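Local coordinates for uncharacterized protein (Bacteroides uniformis ATCC 8492, PDB 4Q68) that probably hydrolyses the amide bond between N-acetylmuramic acid and L-alanine in peptidoglycan, as an N-acetylmuramoyl-L-alanine amidase of the NlpC/P60 class, at residues I34-V39 / V45-A50; L71-Y76 / N101-D106; G83-L88 / A141-I146. One frame throughout, in Å; residues are numbered along the deposited sequence.

Contact 1. Residues I34-V39 / V45-A50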
loop_
_atom_site.group_PDB
_atom_site.type_symbol
_atom_site.label_atom_id
_atom_site.label_comp_id
_atom_site.label_asym_id
_atom_site.label_seq_id
_atom_site.Cartn_x
_atom_site.Cartn_y
_atom_site.Cartn_z
ATOM N N ILE A 34 -15.867 1.908 4.760
ATOM C CA ILE A 34 -15.160 3.132 5.058
ATOM C C ILE A 34 -15.068 3.290 6.570
ATOM O O ILE A 34 -16.083 3.495 7.239
ATOM C CB ILE A 34 -15.840 4.350 4.412
ATOM C CG1 ILE A 34 -15.945 4.141 2.892
ATOM C CG2 ILE A 34 -15.063 5.625 4.738
ATOM C CD1 ILE A 34 -16.672 5.255 2.148
ATOM N N ASN A 35 -13.864 3.145 7.102
ATOM C CA ASN A 35 -13.609 3.319 8.528
ATOM C C ASN A 35 -12.361 4.160 8.677
ATOM O O ASN A 35 -11.251 3.652 8.784
ATOM C CB ASN A 35 -13.453 1.975 9.234
ATOM C CG ASN A 35 -13.388 2.112 10.744
ATOM O OD1 ASN A 35 -13.204 3.218 11.264
ATOM N ND2 ASN A 35 -13.541 0.993 11.449
ATOM N N CYS A 36 -12.558 5.470 8.689
ATOM C CA CYS A 36 -11.432 6.384 8.735
ATOM C C CYS A 36 -10.937 6.638 10.162
ATOM O O CYS A 36 -9.911 7.302 10.328
ATOM C CB CYS A 36 -11.745 7.699 8.016
ATOM S SG CYS A 36 -12.138 7.478 6.251
ATOM N N ASP A 37 -11.623 6.090 11.171
ATOM C CA ASP A 37 -11.274 6.258 12.581
ATOM C C ASP A 37 -10.442 5.086 13.137
ATOM O O ASP A 37 -9.986 5.141 14.270
ATOM C CB ASP A 37 -12.544 6.392 13.441
ATOM C CG ASP A 37 -13.481 7.520 12.984
ATOM O OD1 ASP A 37 -13.037 8.496 12.339
ATOM O OD2 ASP A 37 -14.685 7.431 13.298
ATOM N N GLU A 38 -10.293 4.025 12.346
ATOM C CA GLU A 38 -9.568 2.821 12.753
ATOM C C GLU A 38 -8.901 2.336 11.478
ATOM O O GLU A 38 -9.605 1.955 10.547
ATOM C CB GLU A 38 -10.535 1.762 13.291
ATOM C CG GLU A 38 -11.302 2.166 14.534
ATOM C CD GLU A 38 -12.212 1.075 15.037
ATOM O OE1 GLU A 38 -12.941 0.483 14.220
ATOM O OE2 GLU A 38 -12.222 0.823 16.263
ATOM N N VAL A 39 -7.570 2.356 11.419
ATOM C CA VAL A 39 -6.872 2.069 10.168
ATOM C C VAL A 39 -5.768 1.042 10.355
ATOM O O VAL A 39 -5.282 0.829 11.462
ATOM C CB VAL A 39 -6.281 3.363 9.543
ATOM C CG1 VAL A 39 -7.367 4.396 9.323
ATOM C CG2 VAL A 39 -5.152 3.929 10.388
ATOM N N VAL A 45 -3.256 4.441 3.640
ATOM C CA VAL A 45 -2.823 4.915 2.332
ATOM C C VAL A 45 -4.009 5.043 1.366
ATOM O O VAL A 45 -4.113 6.014 0.617
ATOM C CB VAL A 45 -1.704 4.016 1.767
ATOM C CG1 VAL A 45 -1.428 4.335 0.299
ATOM C CG2 VAL A 45 -0.439 4.168 2.607
ATOM N N GLU A 46 -4.895 4.057 1.374
ATOM C CA GLU A 46 -6.062 4.106 0.501
ATOM C C GLU A 46 -6.931 5.322 0.789
ATOM O O GLU A 46 -7.366 6.003 -0.141
ATOM C CB GLU A 46 -6.884 2.824 0.615
ATOM C CG GLU A 46 -6.154 1.621 0.071
ATOM C CD GLU A 46 -6.978 0.360 0.041
ATOM O OE1 GLU A 46 -7.752 0.134 1.008
ATOM O OE2 GLU A 46 -6.849 -0.397 -0.962
ATOM N N TYR A 47 -7.207 5.606 2.059
ATOM C CA TYR A 47 -8.047 6.759 2.385
ATOM C C TYR A 47 -7.361 8.070 2.009
ATOM O O TYR A 47 -8.021 9.002 1.536
ATOM C CB TYR A 47 -8.414 6.808 3.873
ATOM C CG TYR A 47 -9.186 5.604 4.388
ATOM C CD1 TYR A 47 -10.227 5.038 3.667
ATOM C CD2 TYR A 47 -8.856 5.034 5.612
ATOM C CE1 TYR A 47 -10.927 3.940 4.162
ATOM C CE2 TYR A 47 -9.526 3.932 6.106
ATOM C CZ TYR A 47 -10.562 3.377 5.379
ATOM O OH TYR A 47 -11.247 2.261 5.828
ATOM N N VAL A 48 -6.059 8.165 2.244
ATOM C CA VAL A 48 -5.333 9.378 1.910
ATOM C C VAL A 48 -5.324 9.604 0.399
ATOM O O VAL A 48 -5.577 10.717 -0.083
ATOM C CB VAL A 48 -3.912 9.341 2.490
ATOM C CG1 VAL A 48 -3.094 10.511 1.989
ATOM C CG2 VAL A 48 -3.977 9.370 4.026
ATOM N N LEU A 49 -5.024 8.562 -0.365
ATOM C CA LEU A 49 -5.023 8.663 -1.817
ATOM C C LEU A 49 -6.421 8.996 -2.334
ATOM O O LEU A 49 -6.577 9.842 -3.217
ATOM C CB LEU A 49 -4.500 7.355 -2.422
ATOM C CG LEU A 49 -4.423 7.290 -3.950
ATOM C CD1 LEU A 49 -3.529 8.366 -4.551
ATOM C CD2 LEU A 49 -3.954 5.912 -4.372
ATOM N N ALA A 50 -7.449 8.350 -1.794
ATOM C CA ALA A 50 -8.836 8.617 -2.243
ATOM C C ALA A 50 -9.211 10.064 -1.993
ATOM O O ALA A 50 -9.798 10.710 -2.851
ATOM C CB ALA A 50 -9.803 7.690 -1.552
HETATM O O HOH W 1 -9.809 1.112 7.882
#

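Contact 2. Residues L71-Y76 / N101-D106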
loop_
_atom_site.group_PDB
_atom_site.type_symbol
_atom_site.label_atom_id
_atom_site.label_comp_id
_atom_site.label_asym_id
_atom_site.label_seq_id
_atom_site.Cartn_x
_atom_site.Cartn_y
_atom_site.Cartn_z
ATOM N N LEU A 71 -12.167 5.796 -3.583
ATOM C CA LEU A 71 -11.728 4.701 -2.732
ATOM C C LEU A 71 -12.003 3.363 -3.406
ATOM O O LEU A 71 -11.158 2.463 -3.383
ATOM C CB LEU A 71 -12.393 4.775 -1.362
ATOM C CG LEU A 71 -11.997 3.674 -0.393
ATOM C CD1 LEU A 71 -10.521 3.735 -0.061
ATOM C CD2 LEU A 71 -12.845 3.753 0.856
ATOM N N GLN A 72 -13.187 3.223 -3.996
ATOM C CA GLN A 72 -13.553 1.990 -4.672
ATOM C C GLN A 72 -12.615 1.695 -5.846
ATOM O O GLN A 72 -12.237 0.543 -6.067
ATOM C CB GLN A 72 -14.989 2.080 -5.123
ATOM C CG GLN A 72 -15.538 0.821 -5.749
ATOM C CD GLN A 72 -17.011 0.970 -6.039
ATOM O OE1 GLN A 72 -17.747 1.501 -5.208
ATOM N NE2 GLN A 72 -17.445 0.532 -7.214
ATOM N N LYS A 73 -12.248 2.728 -6.597
ATOM C CA LYS A 73 -11.367 2.499 -7.737
ATOM C C LYS A 73 -9.938 2.156 -7.318
ATOM O O LYS A 73 -9.242 1.477 -8.070
ATOM C CB LYS A 73 -11.437 3.608 -8.774
ATOM C CG LYS A 73 -10.488 4.749 -8.638
ATOM C CD LYS A 73 -10.646 5.683 -9.837
ATOM C CE LYS A 73 -9.755 6.886 -9.741
ATOM N NZ LYS A 73 -9.827 7.676 -11.012
ATOM N N ILE A 74 -9.525 2.563 -6.124
ATOM C CA ILE A 74 -8.227 2.223 -5.557
ATOM C C ILE A 74 -8.221 0.813 -4.982
ATOM O O ILE A 74 -7.256 0.067 -5.131
ATOM C CB ILE A 74 -7.870 3.247 -4.451
ATOM C CG1 ILE A 74 -7.616 4.619 -5.056
ATOM C CG2 ILE A 74 -6.664 2.791 -3.637
ATOM C CD1 ILE A 74 -7.734 5.743 -4.052
ATOM N N ARG A 75 -9.280 0.456 -4.271
ATOM C CA ARG A 75 -9.275 -0.751 -3.461
ATOM C C ARG A 75 -9.629 -2.009 -4.258
ATOM O O ARG A 75 -9.191 -3.106 -3.884
ATOM C CB ARG A 75 -10.235 -0.576 -2.271
ATOM C CG ARG A 75 -10.384 -1.821 -1.418
ATOM C CD ARG A 75 -11.146 -1.555 -0.142
ATOM N NE ARG A 75 -10.416 -0.660 0.738
ATOM C CZ ARG A 75 -10.968 0.004 1.743
ATOM N NH1 ARG A 75 -12.257 -0.144 2.029
ATOM N NH2 ARG A 75 -10.206 0.836 2.456
ATOM N N TYR A 76 -10.422 -1.860 -5.320
ATOM C CA TYR A 76 -10.936 -2.977 -6.097
ATOM C C TYR A 76 -10.378 -2.963 -7.503
ATOM O O TYR A 76 -10.148 -1.914 -8.107
ATOM C CB TYR A 76 -12.475 -2.942 -6.131
ATOM C CG TYR A 76 -13.034 -3.160 -4.752
ATOM C CD1 TYR A 76 -13.176 -4.439 -4.240
ATOM C CD2 TYR A 76 -13.377 -2.090 -3.935
ATOM C CE1 TYR A 76 -13.624 -4.654 -2.951
ATOM C CE2 TYR A 76 -13.832 -2.291 -2.651
ATOM C CZ TYR A 76 -13.967 -3.570 -2.163
ATOM O OH TYR A 76 -14.407 -3.751 -0.874
ATOM N N ASN A 101 -5.036 2.189 -14.574
ATOM C CA ASN A 101 -6.184 3.082 -14.539
ATOM C C ASN A 101 -5.813 4.550 -14.337
ATOM O O ASN A 101 -6.691 5.402 -14.176
ATOM C CB ASN A 101 -7.190 2.572 -13.510
ATOM C CG ASN A 101 -7.867 1.305 -13.983
ATOM O OD1 ASN A 101 -8.543 1.315 -15.004
ATOM N ND2 ASN A 101 -7.665 0.214 -13.285
ATOM N N GLY A 102 -4.531 4.859 -14.441
ATOM C CA GLY A 102 -4.078 6.222 -14.627
ATOM C C GLY A 102 -3.897 7.084 -13.402
ATOM O O GLY A 102 -3.651 8.277 -13.546
ATOM N N PHE A 103 -4.003 6.512 -12.201
ATOM C CA PHE A 103 -3.894 7.315 -10.987
ATOM C C PHE A 103 -2.642 7.062 -10.152
ATOM O O PHE A 103 -2.468 7.710 -9.123
ATOM C CB PHE A 103 -5.177 7.258 -10.142
ATOM C CG PHE A 103 -5.544 5.876 -9.639
ATOM C CD1 PHE A 103 -4.984 5.364 -8.483
ATOM C CD2 PHE A 103 -6.474 5.103 -10.310
ATOM C CE1 PHE A 103 -5.325 4.113 -8.022
ATOM C CE2 PHE A 103 -6.831 3.857 -9.840
ATOM C CZ PHE A 103 -6.247 3.362 -8.693
ATOM N N LEU A 104 -1.770 6.156 -10.601
ATOM C CA LEU A 104 -0.457 5.971 -10.008
ATOM C C LEU A 104 0.617 5.927 -11.082
ATOM O O LEU A 104 0.398 5.400 -12.171
ATOM C CB LEU A 104 -0.342 4.655 -9.236
ATOM C CG LEU A 104 -1.137 4.485 -7.951
ATOM C CD1 LEU A 104 -0.899 3.087 -7.399
ATOM C CD2 LEU A 104 -0.763 5.524 -6.922
ATOM N N GLN A 105 1.782 6.441 -10.709
ATOM C CA GLN A 105 3.023 6.252 -11.452
ATOM C C GLN A 105 3.962 5.401 -10.618
ATOM O O GLN A 105 4.064 5.576 -9.410
ATOM C CB GLN A 105 3.703 7.588 -11.733
ATOM C CG GLN A 105 2.993 8.417 -12.745
ATOM C CD GLN A 105 3.459 9.853 -12.795
ATOM O OE1 GLN A 105 4.025 10.375 -11.837
ATOM N NE2 GLN A 105 3.204 10.509 -13.917
ATOM N N ASP A 106 4.650 4.481 -11.287
ATOM C CA ASP A 106 5.633 3.605 -10.665
ATOM C C ASP A 106 6.988 4.306 -10.754
ATOM O O ASP A 106 7.683 4.261 -11.767
ATOM C CB ASP A 106 5.602 2.241 -11.344
ATOM C CG ASP A 106 6.472 1.219 -10.654
ATOM O OD1 ASP A 106 7.376 1.642 -9.898
ATOM O OD2 ASP A 106 6.224 0.001 -10.849
HETATM O O HOH W 2 -7.393 7.932 -13.213
#

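Contact 3. Residues G83-L88 / A141-I146. With NAG (2-acetamido-2-deoxy-beta-D-glucopyranose), chain B.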
loop_
_atom_site.group_PDB
_atom_site.type_symbol
_atom_site.label_atom_id
_atom_site.label_comp_id
_atom_site.label_asym_id
_atom_site.label_seq_id
_atom_site.Cartn_x
_atom_site.Cartn_y
_atom_site.Cartn_z
ATOM N N GLY A 83 -16.918 -9.642 -4.855
ATOM C CA GLY A 83 -16.463 -10.615 -3.893
ATOM C C GLY A 83 -15.130 -10.278 -3.252
ATOM O O GLY A 83 -14.426 -9.339 -3.627
ATOM N N TYR A 84 -14.763 -11.088 -2.272
ATOM C CA TYR A 84 -13.525 -10.896 -1.525
ATOM C C TYR A 84 -12.314 -10.804 -2.447
ATOM O O TYR A 84 -11.395 -10.017 -2.204
ATOM C CB TYR A 84 -13.351 -12.056 -0.567
ATOM C CG TYR A 84 -12.078 -12.037 0.256
ATOM C CD1 TYR A 84 -11.910 -11.141 1.300
ATOM C CD2 TYR A 84 -11.053 -12.949 0.010
ATOM C CE1 TYR A 84 -10.761 -11.162 2.086
ATOM C CE2 TYR A 84 -9.907 -12.985 0.785
ATOM C CZ TYR A 84 -9.762 -12.089 1.811
ATOM O OH TYR A 84 -8.621 -12.139 2.567
ATOM N N THR A 85 -12.288 -11.632 -3.488
ATOM C CA THR A 85 -11.106 -11.693 -4.328
ATOM C C THR A 85 -10.979 -10.543 -5.331
ATOM O O THR A 85 -9.947 -10.435 -5.992
ATOM C CB THR A 85 -10.990 -13.039 -5.054
ATOM O OG1 THR A 85 -12.087 -13.212 -5.957
ATOM C CG2 THR A 85 -10.995 -14.190 -4.047
ATOM N N SER A 86 -12.002 -9.685 -5.422
ATOM C CA SER A 86 -11.893 -8.458 -6.220
ATOM C C SER A 86 -11.138 -7.349 -5.491
ATOM O O SER A 86 -10.723 -6.381 -6.112
ATOM C CB SER A 86 -13.274 -7.943 -6.636
ATOM O OG SER A 86 -14.039 -7.485 -5.530
ATOM N N ARG A 87 -10.984 -7.469 -4.175
ATOM C CA ARG A 87 -10.174 -6.520 -3.416
ATOM C C ARG A 87 -8.713 -6.763 -3.769
ATOM O O ARG A 87 -8.284 -7.906 -3.893
ATOM C CB ARG A 87 -10.396 -6.703 -1.913
ATOM C CG ARG A 87 -10.098 -5.460 -1.117
ATOM C CD ARG A 87 -9.907 -5.709 0.351
ATOM N NE ARG A 87 -11.049 -6.390 0.953
ATOM C CZ ARG A 87 -10.997 -7.029 2.113
ATOM N NH1 ARG A 87 -9.875 -7.058 2.817
ATOM N NH2 ARG A 87 -12.074 -7.655 2.572
ATOM N N LEU A 88 -7.940 -5.695 -3.911
ATOM C CA LEU A 88 -6.548 -5.797 -4.349
ATOM C C LEU A 88 -5.627 -6.066 -3.157
ATOM O O LEU A 88 -4.854 -5.220 -2.705
ATOM C CB LEU A 88 -6.165 -4.543 -5.117
ATOM C CG LEU A 88 -6.922 -4.404 -6.431
ATOM C CD1 LEU A 88 -6.967 -2.952 -6.900
ATOM C CD2 LEU A 88 -6.313 -5.287 -7.504
ATOM N N ALA A 141 -9.328 -20.727 -5.230
ATOM C CA ALA A 141 -9.001 -20.924 -6.629
ATOM C C ALA A 141 -8.855 -19.590 -7.361
ATOM O O ALA A 141 -7.942 -19.420 -8.172
ATOM C CB ALA A 141 -10.028 -21.815 -7.306
ATOM N N LYS A 142 -9.745 -18.638 -7.072
ATOM C CA LYS A 142 -9.643 -17.315 -7.673
ATOM C C LYS A 142 -8.332 -16.654 -7.275
ATOM O O LYS A 142 -7.661 -16.030 -8.103
ATOM C CB LYS A 142 -10.832 -16.450 -7.273
ATOM C CG LYS A 142 -12.117 -16.822 -7.992
ATOM C CD LYS A 142 -13.332 -16.062 -7.479
ATOM C CE LYS A 142 -14.577 -16.379 -8.290
ATOM N NZ LYS A 142 -15.743 -15.631 -7.814
HETATM N N MSE A 143 -7.946 -16.790 -6.004
HETATM C CA MSE A 143 -6.671 -16.225 -5.561
HETATM C C MSE A 143 -5.480 -16.896 -6.237
HETATM O O MSE A 143 -4.526 -16.210 -6.600
HETATM C CB MSE A 143 -6.480 -16.282 -4.053
HETATM C CG MSE A 143 -7.410 -15.375 -3.249
HETATM SE SE MSE A 143 -7.507 -13.519 -3.872
HETATM C CE MSE A 143 -5.624 -13.124 -3.906
ATOM N N LYS A 144 -5.516 -18.214 -6.422
ATOM C CA LYS A 144 -4.413 -18.884 -7.104
ATOM C C LYS A 144 -4.255 -18.337 -8.522
ATOM O O LYS A 144 -3.131 -18.144 -8.992
ATOM C CB LYS A 144 -4.620 -20.394 -7.151
ATOM C CG LYS A 144 -4.421 -21.103 -5.832
ATOM C CD LYS A 144 -4.708 -22.597 -5.956
ATOM C CE LYS A 144 -4.492 -23.341 -4.661
ATOM N NZ LYS A 144 -4.888 -24.775 -4.764
ATOM N N LYS A 145 -5.355 -18.104 -9.230
ATOM C CA LYS A 145 -5.262 -17.576 -10.584
ATOM C C LYS A 145 -4.635 -16.174 -10.575
ATOM O O LYS A 145 -3.768 -15.862 -11.391
ATOM C CB LYS A 145 -6.642 -17.558 -11.226
ATOM C CG LYS A 145 -6.623 -17.219 -12.681
ATOM C CD LYS A 145 -8.023 -17.146 -13.236
ATOM C CE LYS A 145 -8.003 -16.863 -14.727
ATOM N NZ LYS A 145 -9.376 -16.837 -15.295
ATOM N N ILE A 146 -5.067 -15.337 -9.638
ATOM C CA ILE A 146 -4.503 -13.994 -9.488
ATOM C C ILE A 146 -2.996 -14.075 -9.186
ATOM O O ILE A 146 -2.187 -13.362 -9.789
ATOM C CB ILE A 146 -5.280 -13.239 -8.384
ATOM C CG1 ILE A 146 -6.665 -12.830 -8.917
ATOM C CG2 ILE A 146 -4.509 -12.013 -7.900
ATOM C CD1 ILE A 146 -7.692 -12.612 -7.856
HETATM C C1 NAG B . -3.448 -6.233 3.407
HETATM C C2 NAG B . -4.166 -7.527 3.053
HETATM C C3 NAG B . -5.548 -7.254 2.467
HETATM C C4 NAG B . -6.305 -6.198 3.268
HETATM C C5 NAG B . -5.429 -4.997 3.606
HETATM C C6 NAG B . -6.191 -4.032 4.505
HETATM C C7 NAG B . -2.785 -9.487 2.516
HETATM C C8 NAG B . -2.032 -10.263 1.487
HETATM N N2 NAG B . -3.374 -8.348 2.138
HETATM O O1 NAG B . -2.271 -6.563 4.081
HETATM O O3 NAG B . -6.280 -8.452 2.527
HETATM O O4 NAG B . -7.467 -5.790 2.585
HETATM O O5 NAG B . -4.254 -5.436 4.254
HETATM O O6 NAG B . -6.558 -4.670 5.703
HETATM O O7 NAG B . -2.825 -9.937 3.656
#

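Contact 1. Residues I34-V39 / V45-A50
Tyr47 OH is gripped by two groups: the backbone N of Asn35 donates to it at 3.0 Å along a nearly straight path (162°), and water 1 lies 2.8 Å from the same OH. The same water donates to Glu38 O at 2.8 Å, so the phenol is tied to two points of the loop that precedes helix 41-53. In a papain-like NlpC/P60 fold, this is probably the helix whose N-terminal end carries the nucleophile. Tyr47 sits in its second turn, and with CG anti to the carbonyl carbon (chi1 -60°) the ring reaches out of the helix against the loop 34-39. Cys36 covers one face in a sulfur-aromatic contact: SG stands 4.0 Å from the ring centroid, only 12° off the normal. Val39 meets the ring differently, its CG1 lying in the ring plane at the edge, 3.9 Å from CE2. One loop thus supplies a donor to the hydroxyl, a sulfur over the ring and a methyl at its rim. Elsewhere the ring touches Tyr14 and Arg75. A leucine in place of Tyr47 would probably leave Asn35 N and water 1 without their shared oxygen and strip Cys36 SG of the flat surface beneath it. The loop also braces itself. Asn35 OD1 accepts from Asp37 N at 3.3 Å, closing an Asx turn. The other branch of the amide is held too: ND2 donates at 2.9 Å to Glu38 OE1. Both ends of the Asn35 side chain are thereby fixed and its rotation is set. In the second of these bonds the carboxylate oxygen lies close to the amide plane and uses its anti lone pair, the one turned away from Glu38 OE2.

Contact 2. Residues L71-Y76 / N101-D106
The last turn of helix 64-75 faces the turn that follows helix 91-100, and Ile74 and Phe103 come within 8.6 Å of each other at their CA atoms. Phe103 carries the contact. Its CG lies between its own backbone N and carbonyl carbon (chi1 62°), which sends the ring across to the helix. The far end of the ring meets the helix backbone and Ile74: CZ is 3.6 Å from Lys73 O, and CE1 is 3.8 Å from Ile74 CG1, with the isoleucine side chain crossing the ring at a slant. Along the CD2-CE2 side Lys73 runs past the phenylalanine in the opposite direction, its aliphatic chain extended beyond CG; in one of its two modelled conformers CE comes to 3.8 Å from Phe103 CD2. Lys73 O, beside the ring, accepts a hydrogen bond from ND2 of Asn97, on helix 91-100. Ile74 also packs on Leu49 and Trp94, extending the apolar layer between the helices. Gly102, with positive phi, is the C-prime residue of the Schellman motif that ends helix 91-100, and this turn delivers Phe103 to helix 64-75 just before strand 104-106 begins.

Contact 3. Residues G83-L88 / A141-I146
A short 3-10 turn, residues 84-86 of the loop between helices 64-75 and 91-100, presses Thr85 into helix 137-150. Thr85 meets the neighbours Lys142 and Met143 and, about one turn on, Ile146. Its methyl CG2 lies 3.6 Å from SE of Met143, a selenomethionine, whose chain bends at chi2 (-49°) to lay the selenium alongside the threonine. OG1 faces the aliphatic part of Lys142, 3.5 Å from CD, and the two side chains cross at about a right angle. Ile146 places its CD1 3.6 Å from Thr85 O, a carbonyl whose hydrogen bond comes from Arg77 NH1. The turn is held from within by Gly83 O, which takes two bonds from one residue: Ser86 N at 3.0 Å and Ser86 OG at 2.7 Å, the hydroxyl approaching in the carbonyl plane. Just beyond it, Arg87 points to the N-acetylglucosamine (NAG) seen in the crystal. The chain of Arg87 bends at chi3, and its NH1 donates to O4 of the sugar at 2.7 Å (156°), with that oxygen near the guanidinium plane at its edge. Glu25 and Glu30 form salt bridges with the same guanidinium, probably fixing its orientation. No hydrogen bond joins the two segments, so their junction rests on van der Waals fit, including the two threonine oxygens set against carbon.

From the N terminus, contact 1 comes first, closing the short span from 34-39 to 45-50 and fastening the loop after helix 2-12 to helix 41-53. Contact 2 then joins helix 64-75 to the entrance of strand 104-106, closing the span 71-106 through helix 91-100. Contact 3 ties the loop 83-88 to helix 137-150 and closes the longer span 83-146. Contact 1 lies in series with the others, but contacts 2 and 3 cross: 83-88 falls within the span of contact 2, while 141-146 lies beyond it. Contacts 1 and 2 meet through the Glu46-Arg75 salt bridge between consecutive helices. Contacts 2 and 3 meet where Arg75 O faces Leu88 N at 2.9 Å, a probable hydrogen bond.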